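Local coordinates for protein beta-lactamase (Chitinophaga pinensis, PDB 6N36) that probably hydrolyses the beta-lactam ring of antibiotics as a zinc-dependent enzyme of the metallo-beta-lactamase superfamily, with two zinc ions bound in its active site, at residues Phe71-Ile76 with Ala93-Gln98; Asp220-Pro225 with Ala251-Val256; His233-Pro238 with Phe247-Gly252. All coordinates share one frame; numbering follows the deposited sequence. Where two conformers were deposited one is given.

Interaction 1. Residues Phe71-Ile76 with Ala93-Gln98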
loop_
_atom_site.group_PDB
_atom_site.type_symbol
_atom_site.label_atom_id
_atom_site.label_comp_id
_atom_site.label_asym_id
_atom_site.label_seq_id
_atom_site.Cartn_x
_atom_site.Cartn_y
_atom_site.Cartn_z
ATOM N N PHE A 71 16.102 6.596 -12.209
ATOM C CA PHE A 71 14.807 6.704 -12.918
ATOM C C PHE A 71 14.261 8.123 -12.778
ATOM O O PHE A 71 14.586 8.846 -11.776
ATOM C CB PHE A 71 13.791 5.717 -12.365
ATOM C CG PHE A 71 14.265 4.285 -12.422
ATOM C CD1 PHE A 71 14.390 3.674 -13.665
ATOM C CD2 PHE A 71 14.598 3.575 -11.287
ATOM C CE1 PHE A 71 14.828 2.361 -13.766
ATOM C CE2 PHE A 71 15.065 2.267 -11.386
ATOM C CZ PHE A 71 15.161 1.672 -12.627
ATOM N N LYS A 72 13.469 8.518 -13.745
ATOM C CA LYS A 72 12.825 9.846 -13.775
ATOM C C LYS A 72 11.418 9.764 -13.192
ATOM O O LYS A 72 10.584 8.991 -13.666
ATOM C CB LYS A 72 12.782 10.412 -15.193
ATOM C CG LYS A 72 14.106 10.956 -15.694
ATOM C CD LYS A 72 13.990 11.999 -16.807
ATOM C CE LYS A 72 12.743 11.892 -17.652
ATOM N NZ LYS A 72 13.051 12.093 -19.091
ATOM N N PHE A 73 11.184 10.556 -12.178
ATOM C CA PHE A 73 9.849 10.710 -11.554
ATOM C C PHE A 73 8.758 10.920 -12.604
ATOM O O PHE A 73 7.686 10.367 -12.516
ATOM C CB PHE A 73 9.958 11.911 -10.636
ATOM C CG PHE A 73 8.753 12.289 -9.821
ATOM C CD1 PHE A 73 8.250 11.463 -8.843
ATOM C CD2 PHE A 73 8.202 13.532 -9.981
ATOM C CE1 PHE A 73 7.172 11.845 -8.060
ATOM C CE2 PHE A 73 7.145 13.939 -9.177
ATOM C CZ PHE A 73 6.668 13.104 -8.197
ATOM N N LYS A 74 9.018 11.759 -13.610
ATOM C CA LYS A 74 7.980 12.108 -14.592
ATOM C C LYS A 74 7.663 10.925 -15.510
ATOM O O LYS A 74 6.705 11.026 -16.282
ATOM C CB LYS A 74 8.343 13.416 -15.309
ATOM C CG LYS A 74 8.114 14.644 -14.425
ATOM C CD LYS A 74 8.578 15.993 -15.028
ATOM C CE LYS A 74 8.850 17.012 -13.928
ATOM N NZ LYS A 74 9.053 18.407 -14.416
ATOM N N ASP A 75 8.354 9.791 -15.374
ATOM C CA ASP A 75 8.046 8.550 -16.151
ATOM C C ASP A 75 7.062 7.657 -15.397
ATOM O O ASP A 75 6.660 6.655 -15.955
ATOM C CB ASP A 75 9.328 7.808 -16.489
ATOM C CG ASP A 75 10.152 8.465 -17.572
ATOM O OD1 ASP A 75 9.519 9.182 -18.416
ATOM O OD2 ASP A 75 11.369 8.273 -17.567
ATOM N N ILE A 76 6.607 8.035 -14.201
ATOM C CA ILE A 76 5.479 7.318 -13.530
ATOM C C ILE A 76 4.223 7.526 -14.367
ATOM O O ILE A 76 3.893 8.702 -14.684
ATOM C CB ILE A 76 5.284 7.802 -12.115
ATOM C CG1 ILE A 76 6.506 7.491 -11.272
ATOM C CG2 ILE A 76 3.971 7.239 -11.533
ATOM C CD1 ILE A 76 6.449 8.204 -9.935
ATOM N N ALA A 93 -2.023 13.535 -4.607
ATOM C CA ALA A 93 -2.454 14.669 -5.465
ATOM C C ALA A 93 -1.230 15.369 -6.042
ATOM O O ALA A 93 -1.264 15.717 -7.265
ATOM C CB ALA A 93 -3.334 15.635 -4.717
ATOM N N ALA A 94 -0.207 15.604 -5.235
ATOM C CA ALA A 94 1.027 16.299 -5.682
ATOM C C ALA A 94 1.672 15.459 -6.775
ATOM O O ALA A 94 2.095 15.994 -7.822
ATOM C CB ALA A 94 1.974 16.578 -4.540
ATOM N N VAL A 95 1.818 14.157 -6.539
ATOM C CA VAL A 95 2.476 13.286 -7.538
ATOM C C VAL A 95 1.659 13.310 -8.836
ATOM O O VAL A 95 2.268 13.466 -9.920
ATOM C CB VAL A 95 2.661 11.834 -7.041
ATOM C CG1 VAL A 95 3.141 10.953 -8.170
ATOM C CG2 VAL A 95 3.608 11.794 -5.869
ATOM N N LYS A 96 0.332 13.238 -8.773
ATOM C CA LYS A 96 -0.513 13.217 -10.000
ATOM C C LYS A 96 -0.396 14.553 -10.750
ATOM O O LYS A 96 -0.220 14.521 -11.982
ATOM C CB LYS A 96 -1.974 12.985 -9.644
ATOM C CG LYS A 96 -2.887 12.819 -10.850
ATOM C CD LYS A 96 -4.314 12.445 -10.505
ATOM C CE LYS A 96 -5.226 12.544 -11.716
ATOM N NZ LYS A 96 -6.644 12.345 -11.355
ATOM N N GLN A 97 -0.368 15.649 -10.012
ATOM C CA GLN A 97 -0.221 16.996 -10.626
ATOM C C GLN A 97 1.123 17.080 -11.355
ATOM O O GLN A 97 1.149 17.673 -12.470
ATOM C CB GLN A 97 -0.306 18.099 -9.580
ATOM C CG GLN A 97 -0.287 19.462 -10.252
ATOM C CD GLN A 97 -0.155 20.578 -9.259
ATOM O OE1 GLN A 97 0.038 20.356 -8.059
ATOM N NE2 GLN A 97 -0.247 21.793 -9.779
ATOM N N GLN A 98 2.195 16.552 -10.763
ATOM C CA GLN A 98 3.572 16.698 -11.288
ATOM C C GLN A 98 3.842 15.750 -12.437
ATOM O O GLN A 98 4.806 16.076 -13.186
ATOM C CB GLN A 98 4.591 16.521 -10.164
ATOM C CG GLN A 98 4.535 17.654 -9.182
ATOM C CD GLN A 98 5.459 17.401 -8.019
ATOM O OE1 GLN A 98 6.626 17.072 -8.210
ATOM N NE2 GLN A 98 4.938 17.579 -6.804
HETATM O O HOH W 1 6.280 18.599 -12.528
#
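F73, which opens the short 3-10 turn 73-75, carries most of this contact: its ring reaches helix 92-99 at V95 and Q98. The CG of F73 lies anti to the backbone N (chi1 -178°), with the CA-CB bond already directed toward the helix, and the far end of the ring does the touching. At its edge, near the ring plane, F73 CZ meets V95 CG2 at 4.1 Å, while F73 CE1 lies 4.1 Å from V95 CG1, so both methyls of the valine share the apolar contact. Obliquely to the ring, Q98 OE1 comes within 3.3 Å of F73 CE2; ring and amide planes are 58° apart. Q98 NE2 is hydrogen-bonded to D59 OD2, which helps hold the amide's orientation. K74 follows at the margin, where its CG is 3.8 Å from the backbone O of Q98. A water donates to Q98 O at 3.0 Å and accepts only a weak bond from K74 NZ. The turn is closed by the backbone bond from I76 N to F73 O (3.1 Å). Segment 71-76 links helix 58-69, where F73 also packs on I62 and K63, to strand 76-80, where V95 packs on L79. The two helices lie in successive beta-alpha-beta connections of the metallo-beta-lactamase fold, between the parallel strands 48-51, 76-80 and 102-106 of the seven-stranded sheet.

Interaction 2. Residues Asp220-Pro225 with Ala251-Val256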
loop_
_atom_site.group_PDB
_atom_site.type_symbol
_atom_site.label_atom_id
_atom_site.label_comp_id
_atom_site.label_asym_id
_atom_site.label_seq_id
_atom_site.Cartn_x
_atom_site.Cartn_y
_atom_site.Cartn_z
ATOM N N ASP A 220 5.677 -15.867 -3.608
ATOM C CA ASP A 220 7.064 -16.146 -3.189
ATOM C C ASP A 220 7.526 -15.124 -2.156
ATOM O O ASP A 220 8.192 -15.508 -1.176
ATOM C CB ASP A 220 7.987 -16.137 -4.414
ATOM C CG ASP A 220 7.625 -17.217 -5.429
ATOM O OD1 ASP A 220 7.488 -18.368 -4.987
ATOM O OD2 ASP A 220 7.405 -16.889 -6.619
ATOM N N LEU A 221 7.318 -13.837 -2.468
ATOM C CA LEU A 221 7.874 -12.741 -1.647
ATOM C C LEU A 221 6.702 -11.858 -1.182
ATOM O O LEU A 221 5.766 -11.724 -1.934
ATOM C CB LEU A 221 8.832 -11.894 -2.475
ATOM C CG LEU A 221 9.910 -12.629 -3.267
ATOM C CD1 LEU A 221 10.791 -11.606 -3.966
ATOM C CD2 LEU A 221 10.735 -13.528 -2.345
ATOM N N TRP A 222 6.823 -11.242 -0.025
ATOM C CA TRP A 222 5.781 -10.267 0.406
ATOM C C TRP A 222 6.386 -9.050 1.064
ATOM O O TRP A 222 7.359 -9.189 1.775
ATOM C CB TRP A 222 4.688 -10.910 1.263
ATOM C CG TRP A 222 5.066 -11.286 2.669
ATOM C CD1 TRP A 222 5.817 -12.356 3.085
ATOM C CD2 TRP A 222 4.644 -10.614 3.867
ATOM N NE1 TRP A 222 5.933 -12.348 4.454
ATOM C CE2 TRP A 222 5.193 -11.309 4.965
ATOM C CE3 TRP A 222 3.829 -9.496 4.115
ATOM C CZ2 TRP A 222 4.976 -10.921 6.286
ATOM C CZ3 TRP A 222 3.585 -9.148 5.421
ATOM C CH2 TRP A 222 4.172 -9.834 6.487
ATOM N N LEU A 223 5.676 -7.936 0.910
ATOM C CA LEU A 223 5.990 -6.681 1.626
ATOM C C LEU A 223 4.641 -6.055 1.961
ATOM O O LEU A 223 3.615 -6.542 1.544
ATOM C CB LEU A 223 6.874 -5.742 0.799
ATOM C CG LEU A 223 8.278 -6.286 0.445
ATOM C CD1 LEU A 223 8.226 -7.059 -0.846
ATOM C CD2 LEU A 223 9.281 -5.174 0.332
ATOM N N ALA A 224 4.678 -5.028 2.768
ATOM C CA ALA A 224 3.455 -4.381 3.275
ATOM C C ALA A 224 3.715 -2.885 3.434
ATOM O O ALA A 224 4.833 -2.427 3.281
ATOM C CB ALA A 224 3.069 -5.022 4.597
ATOM N N PRO A 225 2.658 -2.101 3.727
ATOM C CA PRO A 225 2.774 -0.658 3.741
ATOM C C PRO A 225 3.550 -0.093 4.927
ATOM O O PRO A 225 3.924 1.046 4.822
ATOM C CB PRO A 225 1.320 -0.180 3.789
ATOM C CG PRO A 225 0.533 -1.288 3.165
ATOM C CD PRO A 225 1.235 -2.532 3.659
ATOM N N ALA A 251 6.097 -17.971 7.001
ATOM C CA ALA A 251 5.825 -18.083 8.441
ATOM C C ALA A 251 5.417 -16.720 9.012
ATOM O O ALA A 251 4.463 -16.673 9.792
ATOM C CB ALA A 251 7.035 -18.645 9.139
ATOM N N GLY A 252 6.130 -15.643 8.670
ATOM C CA GLY A 252 5.869 -14.313 9.235
ATOM C C GLY A 252 4.532 -13.787 8.741
ATOM O O GLY A 252 3.822 -13.133 9.509
ATOM N N TYR A 253 4.178 -14.108 7.503
ATOM C CA TYR A 253 2.873 -13.701 6.921
ATOM C C TYR A 253 1.745 -14.412 7.657
ATOM O O TYR A 253 0.786 -13.792 8.141
ATOM C CB TYR A 253 2.868 -14.082 5.449
ATOM C CG TYR A 253 1.605 -13.760 4.716
ATOM C CD1 TYR A 253 1.342 -12.458 4.333
ATOM C CD2 TYR A 253 0.691 -14.735 4.375
ATOM C CE1 TYR A 253 0.210 -12.128 3.615
ATOM C CE2 TYR A 253 -0.446 -14.437 3.648
ATOM C CZ TYR A 253 -0.663 -13.125 3.228
ATOM O OH TYR A 253 -1.758 -12.777 2.506
ATOM N N ASP A 254 1.845 -15.731 7.800
ATOM C CA ASP A 254 0.833 -16.492 8.565
ATOM C C ASP A 254 0.747 -15.976 10.000
ATOM O O ASP A 254 -0.373 -15.891 10.533
ATOM C CB ASP A 254 1.163 -17.984 8.478
ATOM C CG ASP A 254 0.768 -18.544 7.125
ATOM O OD1 ASP A 254 -0.326 -18.138 6.638
ATOM O OD2 ASP A 254 1.479 -19.440 6.610
ATOM N N ASP A 255 1.874 -15.687 10.635
ATOM C CA ASP A 255 1.892 -15.236 12.042
ATOM C C ASP A 255 1.169 -13.885 12.160
ATOM O O ASP A 255 0.368 -13.738 13.093
ATOM C CB ASP A 255 3.321 -15.159 12.571
ATOM C CG ASP A 255 3.911 -16.541 12.838
ATOM O OD1 ASP A 255 3.169 -17.562 12.698
ATOM O OD2 ASP A 255 5.100 -16.604 13.093
ATOM N N VAL A 256 1.387 -12.933 11.260
ATOM C CA VAL A 256 0.719 -11.595 11.334
ATOM C C VAL A 256 -0.790 -11.776 11.122
ATOM O O VAL A 256 -1.602 -11.199 11.849
ATOM C CB VAL A 256 1.314 -10.618 10.295
ATOM C CG1 VAL A 256 0.444 -9.380 10.118
ATOM C CG2 VAL A 256 2.731 -10.224 10.657
#
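W222 of strand 221-223 lays its indole against helix 250-268, where Y253 supplies most of the opposing surface. This is a helix packed beside a sheet strand in the metallo-beta-lactamase fold: the segment axes approach to 10.0 Å at 45°, Y253 also touches L181 of the neighbouring strand 177-182, and segment 220-225 ends right before the zinc ligand H226. The aromatic component is an edge-to-face (T-shaped) pair: the edge of Y253 is directed at the face of W222, the phenol and five-membered ring centroids are 5.2 Å apart, and the planes stand at 69°. Over the same five-membered ring sits Y253 CB, a CH-pi contact 3.9 Å from the centroid and 24° off the ring normal. Further along the indole, the contacts are with backbone: W222 CZ2 lies 3.5 Å from Y253 N and 3.8 Å from G252 C. No hydrogen bond joins the two segments. W222 NE1 donates to D249 O, which helps fix the turn of the indole, whereas the bond of Y253 OH to M214 O only holds the far end of that ring. Between these segments the contact is apolar and aromatic, consistent with dispersion and weak ring electrostatics.

Interaction 3. Residues His233-Pro238 with Phe247-Gly252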
loop_
_atom_site.group_PDB
_atom_site.type_symbol
_atom_site.label_atom_id
_atom_site.label_comp_id
_atom_site.label_asym_id
_atom_site.label_seq_id
_atom_site.Cartn_x
_atom_site.Cartn_y
_atom_site.Cartn_z
ATOM N N HIS A 233 13.248 -4.213 8.634
ATOM C CA HIS A 233 14.583 -3.817 9.142
ATOM C C HIS A 233 15.245 -5.009 9.805
ATOM O O HIS A 233 16.468 -4.894 10.019
ATOM C CB HIS A 233 14.463 -2.638 10.081
ATOM C CG HIS A 233 13.927 -1.479 9.321
ATOM N ND1 HIS A 233 14.622 -0.935 8.278
ATOM C CD2 HIS A 233 12.772 -0.808 9.442
ATOM C CE1 HIS A 233 13.898 0.055 7.760
ATOM N NE2 HIS A 233 12.752 0.139 8.452
ATOM N N LYS A 234 14.537 -6.131 9.941
ATOM C CA LYS A 234 15.207 -7.407 10.318
ATOM C C LYS A 234 15.612 -8.182 9.066
ATOM O O LYS A 234 16.560 -9.006 9.176
ATOM C CB LYS A 234 14.332 -8.224 11.264
ATOM C CG LYS A 234 14.210 -7.614 12.652
ATOM C CD LYS A 234 13.242 -8.363 13.561
ATOM C CE LYS A 234 13.372 -7.949 15.013
ATOM N NZ LYS A 234 12.550 -6.764 15.339
ATOM N N LYS A 235 14.976 -7.935 7.915
ATOM C CA LYS A 235 15.224 -8.674 6.653
ATOM C C LYS A 235 16.274 -7.979 5.788
ATOM O O LYS A 235 16.856 -8.628 4.902
ATOM C CB LYS A 235 13.908 -8.787 5.895
ATOM C CG LYS A 235 12.947 -9.759 6.540
ATOM C CD LYS A 235 11.522 -9.695 5.987
ATOM C CE LYS A 235 10.649 -10.760 6.608
ATOM N NZ LYS A 235 9.226 -10.648 6.211
ATOM N N HIS A 236 16.462 -6.682 5.977
ATOM C CA HIS A 236 17.224 -5.833 5.035
ATOM C C HIS A 236 17.917 -4.724 5.807
ATOM O O HIS A 236 17.314 -4.132 6.674
ATOM C CB HIS A 236 16.300 -5.249 3.969
ATOM C CG HIS A 236 17.046 -4.397 3.018
ATOM N ND1 HIS A 236 17.104 -3.033 3.157
ATOM C CD2 HIS A 236 17.817 -4.709 1.944
ATOM C CE1 HIS A 236 17.841 -2.525 2.192
ATOM N NE2 HIS A 236 18.310 -3.537 1.419
ATOM N N GLN A 237 19.192 -4.504 5.487
ATOM C CA GLN A 237 19.966 -3.339 5.954
ATOM C C GLN A 237 20.500 -2.593 4.741
ATOM O O GLN A 237 20.809 -3.211 3.727
ATOM C CB GLN A 237 21.163 -3.807 6.772
ATOM C CG GLN A 237 20.766 -4.399 8.109
ATOM C CD GLN A 237 20.176 -3.347 9.019
ATOM O OE1 GLN A 237 20.788 -2.331 9.323
ATOM N NE2 GLN A 237 18.982 -3.593 9.497
ATOM N N PRO A 238 20.634 -1.260 4.834
ATOM C CA PRO A 238 21.245 -0.461 3.769
ATOM C C PRO A 238 22.577 -1.053 3.273
ATOM O O PRO A 238 23.416 -1.415 4.103
ATOM C CB PRO A 238 21.383 0.907 4.449
ATOM C CG PRO A 238 20.212 0.936 5.397
ATOM C CD PRO A 238 20.206 -0.451 5.978
ATOM N N PHE A 247 12.995 -11.576 1.370
ATOM C CA PHE A 247 11.539 -11.295 1.536
ATOM C C PHE A 247 10.686 -12.558 1.371
ATOM O O PHE A 247 9.461 -12.493 1.290
ATOM C CB PHE A 247 11.109 -10.141 0.631
ATOM C CG PHE A 247 11.793 -8.865 1.010
ATOM C CD1 PHE A 247 11.390 -8.160 2.121
ATOM C CD2 PHE A 247 12.901 -8.420 0.301
ATOM C CE1 PHE A 247 12.075 -7.014 2.518
ATOM C CE2 PHE A 247 13.569 -7.267 0.694
ATOM C CZ PHE A 247 13.146 -6.575 1.801
ATOM N N SER A 248 11.337 -13.722 1.333
ATOM C CA SER A 248 10.648 -15.029 1.412
ATOM C C SER A 248 10.394 -15.297 2.893
ATOM O O SER A 248 11.386 -15.459 3.667
ATOM C CB SER A 248 11.486 -16.111 0.774
ATOM O OG SER A 248 10.837 -17.383 0.898
ATOM N N ASP A 249 9.130 -15.305 3.317
ATOM C CA ASP A 249 8.806 -15.383 4.760
ATOM C C ASP A 249 7.345 -15.761 4.920
ATOM O O ASP A 249 6.563 -14.944 5.484
ATOM C CB ASP A 249 9.115 -14.068 5.480
ATOM C CG ASP A 249 8.733 -14.071 6.944
ATOM O OD1 ASP A 249 8.778 -15.166 7.532
ATOM O OD2 ASP A 249 8.371 -12.987 7.477
ATOM N N ARG A 250 6.978 -16.966 4.496
ATOM C CA ARG A 250 5.586 -17.417 4.657
ATOM C C ARG A 250 5.212 -17.474 6.145
ATOM O O ARG A 250 4.095 -17.112 6.501
ATOM C CB ARG A 250 5.342 -18.770 3.997
ATOM C CG ARG A 250 3.900 -19.210 4.073
ATOM C CD ARG A 250 2.955 -18.395 3.232
ATOM N NE ARG A 250 1.607 -18.493 3.747
ATOM C CZ ARG A 250 0.509 -18.254 3.044
ATOM N NH1 ARG A 250 0.603 -18.018 1.747
ATOM N NH2 ARG A 250 -0.665 -18.312 3.643
ATOM N N ALA A 251 6.097 -17.971 7.001
ATOM C CA ALA A 251 5.825 -18.083 8.441
ATOM C C ALA A 251 5.417 -16.720 9.012
ATOM O O ALA A 251 4.463 -16.673 9.792
ATOM C CB ALA A 251 7.035 -18.645 9.139
ATOM N N GLY A 252 6.130 -15.643 8.670
ATOM C CA GLY A 252 5.869 -14.313 9.235
ATOM C C GLY A 252 4.532 -13.787 8.741
ATOM O O GLY A 252 3.822 -13.133 9.509
HETATM O O HOH W 2 8.860 -10.644 3.430
#
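The backbones of K235 and F247 approach to 6.8 Å between CA atoms, where the end of helix 232-235 passes the turn that leads into helix 250-268. The motif on the second segment is a helix N-cap: D249 precedes the first turn, and its OD1 accepts from G252 N at 2.9 Å with an N-H...O angle of 144°. That donor approaches from above the carboxylate plane, 51° out of it. The other oxygen faces the opposing segment, where K235 NZ forms a salt bridge with D249 OD2 at 2.8 Å, on the anti side and 19° out of plane. One carboxylate therefore both caps the helix and pairs with a lysine, an arrangement that would probably favour its ionised form. K235 reaches it through a chain extended beyond CG, and the two side chains cross at about a right angle. The ammonium group also donates to Y230 O. Alongside the polar bridge, F247 fills the apolar part of the contact: its CD1 lies 4.2 Å from K235 CD and its CZ 4.1 Å from H236 CB, both approaching obliquely. H236 is the first residue to leave helical geometry; its imidazole stacks with F23, and its ND1 is hydrogen-bonded to Y20 OH. F247 also packs on F23 and I25 of strand 23-26. A water lying in plane at the edge of the F247 ring completes the link, accepting from K235 NZ at 2.8 Å and donating to F247 O at 2.9 Å.

Overall arrangement
Interaction 1 comes first along the chain and closes before the other two open; its centre lies 29 Å from each of theirs, with nearest atoms about 15 Å from interaction 2 and about 14 Å from interaction 3. It belongs to the part of the fold built on the seven-stranded sheet, whereas interaction 2 lies across the chain's centre beside the five-stranded sheet. Interactions 2 and 3, centres 9 Å apart, open in that order and end on the same stretch of helix 250-268, sharing A251 and G252. A probable hydrogen bond from W222 N to F247 O joins them into one continuous packing unit, which comes within about 13 Å of a bound zinc at the V256 side chain.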